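Side-chain contacts in putative uncharacterized protein TTHA0988 (Thermus thermophilus, PDB 3OEP), which is of unknown function but is a KipI-KipA homologue with cyclophilin-like domains, once misannotated as an allophanate hydrolase: residues A258-A261 against N262-G266; L334-A337 against G338-V342. All blocks are in the same frame, centred on the assembly; numbering follows the deposited sequence.

Contact 1: A258-A261 against N262-G266; sequences ARLA and NRLVG. With SO4 (sulfate ion), chain E.
R263 lies alongside R259, one turn earlier on helix 255-264, and points the same way, its extended chain ending at a sulfate. From the start of the chain, R263 CB and CG skirt the carbonyl of R259, CG lying 3.3 Å from R259 O. With chi1 at -76°, CG sits beside the backbone N, and CD keeps along the same carbonyl. R263 NE then donates to sulfate O1 at 3.1 Å and R263 NH2 to O2 at 2.8 Å, both nearly straight, so the anion, also bound by A269 N, meets the guanidinium at its edge. R263 NH1, which makes neither bond, is 3.8 Å from R259 CB, which lies over one face near the rim. The helix closes in a Schellman motif, with G266, at positive phi, as its C' residue, N267 N bonded to N262 O and G266 N to R263 O. L264 touches A292 of strand 289-295, and its CD1 lies 4.1 Å from L260 CG; an alanine in place of L264 would probably leave L260 without this apolar neighbour and open a gap toward A292. N262 is buried, its ND2 bonded to the carbonyls of A271 and A269 and its OD1 to N267 ND2, which satisfies both ends of the amide.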
loop_
_atom_site.group_PDB
_atom_site.type_symbol
_atom_site.label_atom_id
_atom_site.label_comp_id
_atom_site.label_asym_id
_atom_site.label_seq_id
_atom_site.Cartn_x
_atom_site.Cartn_y
_atom_site.Cartn_z
ATOM N N ALA A 258 -17.375 -3.546 -4.123
ATOM C CA ALA A 258 -17.461 -2.098 -3.925
ATOM C C ALA A 258 -18.200 -1.432 -5.084
ATOM O O ALA A 258 -19.082 -0.588 -4.887
ATOM C CB ALA A 258 -16.068 -1.487 -3.771
ATOM N N ARG A 259 -17.825 -1.805 -6.303
ATOM C CA ARG A 259 -18.459 -1.251 -7.490
ATOM C C ARG A 259 -19.954 -1.572 -7.536
ATOM O O ARG A 259 -20.752 -0.715 -7.915
ATOM C CB ARG A 259 -17.750 -1.741 -8.756
ATOM C CG ARG A 259 -16.364 -1.124 -8.934
ATOM C CD ARG A 259 -15.857 -1.269 -10.363
ATOM N NE ARG A 259 -15.372 -2.617 -10.647
ATOM C CZ ARG A 259 -14.150 -3.066 -10.358
ATOM N NH1 ARG A 259 -13.258 -2.284 -9.756
ATOM N NH2 ARG A 259 -13.818 -4.315 -10.670
ATOM N N LEU A 260 -20.324 -2.792 -7.140
ATOM C CA LEU A 260 -21.728 -3.205 -7.105
ATOM C C LEU A 260 -22.541 -2.356 -6.122
ATOM O O LEU A 260 -23.639 -1.896 -6.452
ATOM C CB LEU A 260 -21.858 -4.691 -6.746
ATOM C CG LEU A 260 -23.292 -5.236 -6.640
ATOM C CD1 LEU A 260 -24.073 -4.934 -7.903
ATOM C CD2 LEU A 260 -23.295 -6.727 -6.349
ATOM N N ALA A 261 -22.009 -2.170 -4.917
ATOM C CA ALA A 261 -22.662 -1.330 -3.912
ATOM C C ALA A 261 -22.931 0.078 -4.446
ATOM O O ALA A 261 -24.040 0.591 -4.327
ATOM C CB ALA A 261 -21.825 -1.272 -2.632
ATOM N N ASN A 262 -21.919 0.693 -5.055
ATOM C CA ASN A 262 -22.081 2.029 -5.627
ATOM C C ASN A 262 -23.096 2.078 -6.755
ATOM O O ASN A 262 -23.909 2.996 -6.826
ATOM C CB ASN A 262 -20.739 2.583 -6.115
ATOM C CG ASN A 262 -20.009 3.362 -5.037
ATOM O OD1 ASN A 262 -20.636 4.013 -4.198
ATOM N ND2 ASN A 262 -18.679 3.306 -5.056
ATOM N N ARG A 263 -23.051 1.087 -7.636
ATOM C CA ARG A 263 -23.966 1.054 -8.768
ATOM C C ARG A 263 -25.424 0.870 -8.337
ATOM O O ARG A 263 -26.333 1.419 -8.970
ATOM C CB ARG A 263 -23.528 -0.012 -9.768
ATOM C CG ARG A 263 -22.321 0.453 -10.582
ATOM C CD ARG A 263 -21.613 -0.692 -11.266
ATOM N NE ARG A 263 -20.483 -0.225 -12.072
ATOM C CZ ARG A 263 -19.465 -0.989 -12.474
ATOM N NH1 ARG A 263 -19.402 -2.277 -12.144
ATOM N NH2 ARG A 263 -18.491 -0.455 -13.205
ATOM N N LEU A 264 -25.647 0.144 -7.244
ATOM C CA LEU A 264 -27.001 -0.055 -6.721
ATOM C C LEU A 264 -27.675 1.243 -6.275
ATOM O O LEU A 264 -28.895 1.342 -6.324
ATOM C CB LEU A 264 -26.994 -1.052 -5.561
ATOM C CG LEU A 264 -26.806 -2.508 -5.973
ATOM C CD1 LEU A 264 -26.370 -3.347 -4.769
ATOM C CD2 LEU A 264 -28.101 -3.048 -6.601
ATOM N N VAL A 265 -26.884 2.224 -5.850
ATOM C CA VAL A 265 -27.423 3.521 -5.437
ATOM C C VAL A 265 -27.144 4.636 -6.453
ATOM O O VAL A 265 -27.219 5.823 -6.124
ATOM C CB VAL A 265 -26.915 3.922 -4.047
ATOM C CG1 VAL A 265 -27.390 2.912 -3.011
ATOM C CG2 VAL A 265 -25.378 4.061 -4.025
ATOM N N GLY A 266 -26.824 4.251 -7.683
ATOM C CA GLY A 266 -26.649 5.206 -8.775
ATOM C C GLY A 266 -25.358 6.007 -8.775
ATOM O O GLY A 266 -25.260 7.010 -9.488
HETATM S S SO4 E . -19.424 3.300 -13.603
HETATM O O1 SO4 E . -20.558 2.786 -12.836
HETATM O O2 SO4 E . -18.433 2.238 -13.775
HETATM O O3 SO4 E . -18.814 4.431 -12.904
HETATM O O4 SO4 E . -19.895 3.739 -14.915
#

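Contact 2: L334-A337 against G338-V342; sequences LAVA and GGLEV
V336, A337, G338 and G339 form a type II beta turn, closed by a hydrogen bond of 2.8 Å from G339 N to V336 O, through which the chain leaves the end of strand 331-336. The N-H points fairly directly at the oxygen, at 158°, although the donor stands 32° from the carbonyl plane. A337 takes the first inner corner with the extended backbone that a type II turn asks of this position, and its small CB fits a buried place. The second corner has positive phi, and a side chain on G338 would run into the carbonyl oxygen of A337; glycine is therefore the natural choice. G339 also has positive phi, so a second glycine follows, and the chain can swing out of the turn.

The side chains meet across the turn through one apolar pair. V336 sends CG2 toward L340, whose CD2 comes to 3.7 Å, the two side chains crossing at about a right angle. With CG1 of V336 beside the backbone N (chi1 -62°), CG2 falls between the backbone N and the carbonyl carbon. From there V336 CG2 is also 4.0 Å from G339 C. L340 approaches with the end of its chain: CG stands beside its own backbone N, and of the two methyl branches it is CD2 that does the touching. A branched valine on the strand and a longer leucine beyond the turn can thus touch although three residues separate them.

N267, just after helix 255-264, binds both V336 O and G338 N through its amide. Strand 331-336 runs between strands 273-277 and 289-295; A335 faces the helix at A261 and N262, while L340 packs on V234 of strand 233-235.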
loop_
_atom_site.group_PDB
_atom_site.type_symbol
_atom_site.label_atom_id
_atom_site.label_comp_id
_atom_site.label_asym_id
_atom_site.label_seq_id
_atom_site.Cartn_x
_atom_site.Cartn_y
_atom_site.Cartn_z
ATOM N N LEU A 334 -20.589 -0.645 2.245
ATOM C CA LEU A 334 -21.814 0.129 2.373
ATOM C C LEU A 334 -21.663 1.399 1.555
ATOM O O LEU A 334 -20.785 2.213 1.831
ATOM C CB LEU A 334 -22.085 0.468 3.833
ATOM C CG LEU A 334 -23.397 1.197 4.125
ATOM C CD1 LEU A 334 -24.580 0.272 3.893
ATOM C CD2 LEU A 334 -23.381 1.735 5.554
ATOM N N ALA A 335 -22.519 1.550 0.547
ATOM C CA ALA A 335 -22.574 2.751 -0.281
ATOM C C ALA A 335 -23.823 3.547 0.067
ATOM O O ALA A 335 -24.814 2.985 0.535
ATOM C CB ALA A 335 -22.583 2.376 -1.750
ATOM N N VAL A 336 -23.763 4.856 -0.149
ATOM C CA VAL A 336 -24.926 5.719 0.019
ATOM C C VAL A 336 -25.131 6.537 -1.243
ATOM O O VAL A 336 -24.168 6.964 -1.881
ATOM C CB VAL A 336 -24.791 6.649 1.248
ATOM C CG1 VAL A 336 -24.689 5.812 2.529
ATOM C CG2 VAL A 336 -23.594 7.570 1.102
ATOM N N ALA A 337 -26.395 6.744 -1.604
ATOM C CA ALA A 337 -26.736 7.501 -2.798
ATOM C C ALA A 337 -26.107 8.887 -2.705
ATOM O O ALA A 337 -26.347 9.617 -1.732
ATOM C CB ALA A 337 -28.243 7.609 -2.941
ATOM N N GLY A 338 -25.302 9.234 -3.706
ATOM C CA GLY A 338 -24.564 10.490 -3.722
ATOM C C GLY A 338 -23.095 10.350 -3.352
ATOM O O GLY A 338 -22.290 11.218 -3.694
ATOM N N GLY A 339 -22.743 9.262 -2.666
ATOM C CA GLY A 339 -21.362 9.028 -2.222
ATOM C C GLY A 339 -21.014 9.839 -0.989
ATOM O O GLY A 339 -21.750 10.751 -0.601
ATOM N N LEU A 340 -19.891 9.504 -0.357
ATOM C CA LEU A 340 -19.455 10.199 0.851
ATOM C C LEU A 340 -18.548 11.379 0.515
ATOM O O LEU A 340 -17.736 11.308 -0.421
ATOM C CB LEU A 340 -18.718 9.244 1.790
ATOM C CG LEU A 340 -19.544 8.086 2.326
ATOM C CD1 LEU A 340 -18.645 7.104 3.077
ATOM C CD2 LEU A 340 -20.689 8.595 3.207
ATOM N N GLU A 341 -18.696 12.457 1.283
ATOM C CA GLU A 341 -17.831 13.619 1.180
ATOM C C GLU A 341 -16.494 13.320 1.846
ATOM O O GLU A 341 -16.447 13.000 3.032
ATOM C CB GLU A 341 -18.465 14.848 1.846
ATOM C CG GLU A 341 -17.675 16.119 1.571
ATOM C CD GLU A 341 -18.117 17.334 2.371
ATOM O OE1 GLU A 341 -19.206 17.316 2.983
ATOM O OE2 GLU A 341 -17.349 18.321 2.382
ATOM N N VAL A 342 -15.415 13.441 1.074
ATOM C CA VAL A 342 -14.054 13.164 1.549
ATOM C C VAL A 342 -13.091 14.060 0.800
ATOM O O VAL A 342 -13.220 14.221 -0.420
ATOM C CB VAL A 342 -13.596 11.714 1.256
ATOM C CG1 VAL A 342 -12.340 11.387 2.069
ATOM C CG2 VAL A 342 -14.683 10.713 1.544
#

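In the fold
Both contacts are local and largely buried, their centres about 10 Å apart in the same carboxyltransferase-type region of the chain. Contact 1 follows a helix and reaches from a buried face to a charged, sulfate-bearing edge; contact 2 is a hydrogen-bonded turn at a strand end with an apolar V336-L340 pair. They meet where the helix lies against the sheet: A335 CB is 3.5 Å from A261 O, and V265 CG2 is 3.7 Å from V336 C. Alanines suit this close approach. One glycine at positive phi, G266, ends the helix; two, G338 and G339, carry the chain through and out of the turn. The N267 amide connects the contacts, hydrogen-bonding to N262 as well as to the turn backbone.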